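Local coordinates for xylose isomerase-like TIM barrel (Anabaena variabilis ATCC 29413, PDB 2QW5), which probably acts as a sugar isomerase or epimerase, binding a zinc ion and d-xylose within a TIM barrel, at residues Y100-Q103 against R104-L108; R326-L329 against K330-G333. All coordinates share one frame; numbering follows the deposited sequence. Where two conformers were deposited one is given.

Contact 1: Y100-Q103 against R104-L108; sequences YPEQ and RQEAL
Tyr100 O, at the N-cap position of helix 101-120, accepts Arg104 N at 3.0 Å with a nearly straight N-H...O angle of 168°; Gln103 N adds a weak bond to the same oxygen. The i to i+4 pattern continues with Gln105 N to Pro101 O at 3.0 Å and Ala107 N to Gln103 O at 2.9 Å. The Arg104 side chain leans toward the helix start from CG onward, and a bend at chi3 (-60°) brings the guanidinium against Pro101. One face of that group lies over Pro101, whose CA is 3.7 Å from the plane, toward the rim, while NH2 meets Pro101 CG at 3.7 Å. NH1 bonds to Ser98 O just ahead of the helix. Replacing Arg104 by alanine is likely to leave Ser98 O without its guanidinium donor and open a gap beside the Pro101 ring. Gln103 joins the same N-terminal link, its amide bonded to Ser98 OG and Thr93 O. Gln103 and Glu106 also pack on Tyr100 of the second subunit. Within the barrel this stretch opens the helix of a beta-alpha-beta unit between strands 83-87 and 125-128, where Arg104, Gln105 and Leu108 rest on Ile165 of helix 148-176.

Contact 2: R326-L329 against K330-G333; sequences RKEL and KKIG
Glu328 and Lys331 run alongside each other with their ends heading in one direction, as do Lys327 and Lys331, which brings three charged ends together on one flank of the helix. Their meeting point is Glu328 OE2, held in two salt bridges: Lys331 NZ stands 2.9 Å from it and Lys327 NZ 2.8 Å. The two ammonium groups approach from the same face of the carboxylate. Lys327 comes on the anti side, 29° out of plane, and Lys331 from above the carboxylate plane, 35° out of it. Lys327 NZ and Lys331 NZ are consequently only 3.8 Å apart, a like-charge proximity that the shared carboxylate probably offsets. Different chain shapes produce this convergence: Lys331 is stretched out along its whole length, whereas Lys327 curls at chi3 (93°) and chi4. Beneath them, the backbone bond from Lys330 N to Arg326 O is 2.8 Å long, but those from Ile332 N to Glu328 O and from Gly333 N to Leu329 O are weak. Leu329 and Ile332 face inward, both packing on Leu267 of helix 263-273. The whole is a salt-bridge network on the surface of a helix, with an i to i+3 ion pair at its core, at the C-terminal end of the barrel's helix 314-332.

Following the chain from its N terminus, contact 1 comes first, closing the first two turns of helix 101-120 after the chain has left barrel strand 83-87. Contact 2 closes the last turns of helix 314-332, beyond strand 278-280, and runs to the final modelled residue. Each joins two directly successive segments, so neither encloses a long loop; the two stand in series, without nesting or crossing. The centres of contact 1 and contact 2 lie about 45 Å apart, on opposite sides of the chain's centre, and the nearest atoms of contact 1 and contact 2 about 33 Å apart. Contact 1 belongs to the outer layer beside helix 148-176 and a second subunit, whereas contact 2 borders helix 263-273 and strand 11-14.

Contact 1: Y100-Q103 against R104-L108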
loop_
_atom_site.group_PDB
_atom_site.type_symbol
_atom_site.label_atom_id
_atom_site.label_comp_id
_atom_site.label_asym_id
_atom_site.label_seq_id
_atom_site.Cartn_x
_atom_site.Cartn_y
_atom_site.Cartn_z
ATOM N N TYR A 100 5.832 6.454 -25.186
ATOM C CA TYR A 100 4.813 6.407 -26.230
ATOM C C TYR A 100 4.547 7.803 -26.824
ATOM O O TYR A 100 4.090 8.721 -26.099
ATOM C CB TYR A 100 3.523 5.754 -25.681
ATOM C CG TYR A 100 3.841 4.462 -24.952
ATOM C CD1 TYR A 100 4.572 3.420 -25.595
ATOM C CD2 TYR A 100 3.468 4.271 -23.609
ATOM C CE1 TYR A 100 4.916 2.233 -24.909
ATOM C CE2 TYR A 100 3.805 3.091 -22.924
ATOM C CZ TYR A 100 4.535 2.072 -23.597
ATOM O OH TYR A 100 4.865 0.924 -22.944
ATOM N N PRO A 101 4.820 7.975 -28.141
ATOM C CA PRO A 101 4.592 9.274 -28.813
ATOM C C PRO A 101 3.256 9.963 -28.556
ATOM O O PRO A 101 3.260 11.147 -28.253
ATOM C CB PRO A 101 4.723 8.927 -30.274
ATOM C CG PRO A 101 5.751 7.802 -30.285
ATOM C CD PRO A 101 5.406 6.979 -29.064
ATOM N N GLU A 102 2.128 9.253 -28.653
ATOM C CA GLU A 102 0.785 9.853 -28.406
ATOM C C GLU A 102 0.622 10.310 -26.969
ATOM O O GLU A 102 -0.100 11.284 -26.698
ATOM C CB GLU A 102 -0.365 8.886 -28.787
ATOM C CG GLU A 102 -1.802 9.379 -28.415
ATOM C CD GLU A 102 -2.922 8.454 -28.857
ATOM O OE1 GLU A 102 -2.902 8.016 -30.018
ATOM O OE2 GLU A 102 -3.847 8.199 -28.056
ATOM N N GLN A 103 1.246 9.582 -26.029
ATOM C CA GLN A 103 1.161 9.968 -24.619
ATOM C C GLN A 103 1.902 11.294 -24.441
ATOM O O GLN A 103 1.383 12.209 -23.832
ATOM C CB GLN A 103 1.752 8.908 -23.671
ATOM C CG GLN A 103 1.447 9.241 -22.196
ATOM C CD GLN A 103 1.689 8.113 -21.247
ATOM O OE1 GLN A 103 2.406 7.159 -21.531
ATOM N NE2 GLN A 103 1.135 8.248 -20.063
ATOM N N ARG A 104 3.110 11.386 -25.003
ATOM C CA ARG A 104 3.918 12.623 -24.971
ATOM C C ARG A 104 3.212 13.838 -25.607
ATOM O O ARG A 104 3.275 14.964 -25.075
ATOM C CB ARG A 104 5.268 12.405 -25.661
ATOM C CG ARG A 104 6.135 11.428 -24.935
ATOM C CD ARG A 104 7.554 11.469 -25.416
ATOM N NE ARG A 104 7.724 11.153 -26.831
ATOM C CZ ARG A 104 8.188 10.009 -27.346
ATOM N NH1 ARG A 104 8.517 8.976 -26.607
ATOM N NH2 ARG A 104 8.306 9.891 -28.652
ATOM N N GLN A 105 2.545 13.607 -26.747
ATOM C CA GLN A 105 1.796 14.680 -27.444
ATOM C C GLN A 105 0.621 15.118 -26.644
ATOM O O GLN A 105 0.344 16.319 -26.570
ATOM C CB GLN A 105 1.350 14.260 -28.828
ATOM C CG GLN A 105 2.542 14.105 -29.760
ATOM C CD GLN A 105 3.267 15.422 -29.971
ATOM O OE1 GLN A 105 2.623 16.456 -30.208
ATOM N NE2 GLN A 105 4.591 15.404 -29.844
ATOM N N GLU A 106 -0.073 14.162 -26.036
ATOM C CA GLU A 106 -1.193 14.526 -25.136
ATOM C C GLU A 106 -0.695 15.292 -23.899
ATOM O O GLU A 106 -1.402 16.171 -23.383
ATOM C CB GLU A 106 -2.057 13.288 -24.813
ATOM C CG GLU A 106 -2.883 12.895 -26.054
ATOM C CD GLU A 106 -3.530 11.500 -26.000
ATOM O OE1 GLU A 106 -3.620 10.889 -24.915
ATOM O OE2 GLU A 106 -3.977 11.031 -27.087
ATOM N N ALA A 107 0.517 14.973 -23.443
ATOM C CA ALA A 107 1.153 15.663 -22.321
ATOM C C ALA A 107 1.522 17.102 -22.730
ATOM O O ALA A 107 1.338 18.044 -21.953
ATOM C CB ALA A 107 2.373 14.889 -21.851
ATOM N N LEU A 108 2.053 17.261 -23.942
ATOM C CA LEU A 108 2.353 18.596 -24.508
ATOM C C LEU A 108 1.106 19.480 -24.585
ATOM O O LEU A 108 1.166 20.672 -24.235
ATOM C CB LEU A 108 2.968 18.465 -25.893
ATOM C CG LEU A 108 3.458 19.724 -26.627
ATOM C CD1 LEU A 108 4.473 20.507 -25.799
ATOM C CD2 LEU A 108 4.026 19.327 -28.055
HETATM O O HOH W 1 -5.462 8.794 -25.158
#

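Contact 2: R326-L329 against K330-G333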
loop_
_atom_site.group_PDB
_atom_site.type_symbol
_atom_site.label_atom_id
_atom_site.label_comp_id
_atom_site.label_asym_id
_atom_site.label_seq_id
_atom_site.Cartn_x
_atom_site.Cartn_y
_atom_site.Cartn_z
ATOM N N ARG A 326 12.088 39.543 4.559
ATOM C CA ARG A 326 12.549 40.938 4.416
ATOM C C ARG A 326 13.738 41.275 5.330
ATOM O O ARG A 326 14.674 41.964 4.876
ATOM C CB ARG A 326 11.401 41.949 4.638
ATOM C CG ARG A 326 10.418 41.923 3.523
ATOM C CD ARG A 326 9.730 43.240 3.297
ATOM N NE ARG A 326 8.870 43.238 2.100
ATOM C CZ ARG A 326 9.292 43.318 0.824
ATOM N NH1 ARG A 326 10.594 43.304 0.473
ATOM N NH2 ARG A 326 8.365 43.344 -0.135
ATOM N N LYS A 327 13.723 40.740 6.562
ATOM C CA LYS A 327 14.796 40.928 7.525
ATOM C C LYS A 327 16.090 40.369 6.964
ATOM O O LYS A 327 17.132 41.015 6.998
ATOM C CB LYS A 327 14.501 40.220 8.856
ATOM C CG LYS A 327 15.347 40.765 10.013
ATOM C CD LYS A 327 15.136 40.128 11.399
ATOM C CE LYS A 327 16.106 38.965 11.694
ATOM N NZ LYS A 327 15.823 37.729 10.903
ATOM N N GLU A 328 15.999 39.170 6.417
ATOM C CA GLU A 328 17.159 38.457 5.875
ATOM C C GLU A 328 17.657 39.019 4.566
ATOM O O GLU A 328 18.872 39.004 4.301
ATOM C CB GLU A 328 16.824 36.968 5.768
ATOM C CG GLU A 328 16.580 36.330 7.157
ATOM C CD GLU A 328 17.810 36.294 8.051
ATOM O OE1 GLU A 328 18.960 36.250 7.540
ATOM O OE2 GLU A 328 17.601 36.291 9.281
ATOM N N LEU A 329 16.724 39.458 3.736
ATOM C CA LEU A 329 17.062 40.181 2.510
ATOM C C LEU A 329 17.755 41.500 2.875
ATOM O O LEU A 329 18.770 41.822 2.284
ATOM C CB LEU A 329 15.858 40.444 1.615
ATOM C CG LEU A 329 15.344 39.254 0.812
ATOM C CD1 LEU A 329 13.934 39.588 0.309
ATOM C CD2 LEU A 329 16.314 38.821 -0.323
ATOM N N LYS A 330 17.234 42.223 3.863
ATOM C CA LYS A 330 17.869 43.475 4.328
ATOM C C LYS A 330 19.318 43.261 4.785
ATOM O O LYS A 330 20.159 44.100 4.492
ATOM C CB LYS A 330 17.046 44.143 5.432
ATOM C CG LYS A 330 17.508 45.534 5.815
ATOM C CD LYS A 330 16.587 46.135 6.864
ATOM C CE LYS A 330 17.106 47.484 7.363
ATOM N NZ LYS A 330 17.130 48.470 6.260
ATOM N N LYS A 331 19.605 42.149 5.469
ATOM C CA LYS A 331 20.961 41.810 5.912
ATOM C C LYS A 331 21.947 41.619 4.774
ATOM O O LYS A 331 23.113 41.927 4.940
ATOM C CB LYS A 331 20.998 40.533 6.752
ATOM C CG LYS A 331 20.373 40.640 8.110
ATOM C CD LYS A 331 20.490 39.315 8.833
ATOM C CE LYS A 331 19.634 39.262 10.062
ATOM N NZ LYS A 331 19.645 37.891 10.629
ATOM N N ILE A 332 21.484 41.106 3.643
ATOM C CA ILE A 332 22.330 40.871 2.472
ATOM C C ILE A 332 22.665 42.185 1.745
ATOM O O ILE A 332 23.756 42.299 1.193
ATOM C CB ILE A 332 21.675 39.827 1.525
ATOM C CG1 ILE A 332 21.604 38.479 2.245
ATOM C CG2 ILE A 332 22.465 39.639 0.204
ATOM C CD1 ILE A 332 20.748 37.544 1.558
ATOM N N GLY A 333 21.743 43.157 1.746
ATOM C CA GLY A 333 21.957 44.464 1.110
ATOM C C GLY A 333 23.004 45.329 1.825
ATOM O O GLY A 333 22.933 45.588 3.047
#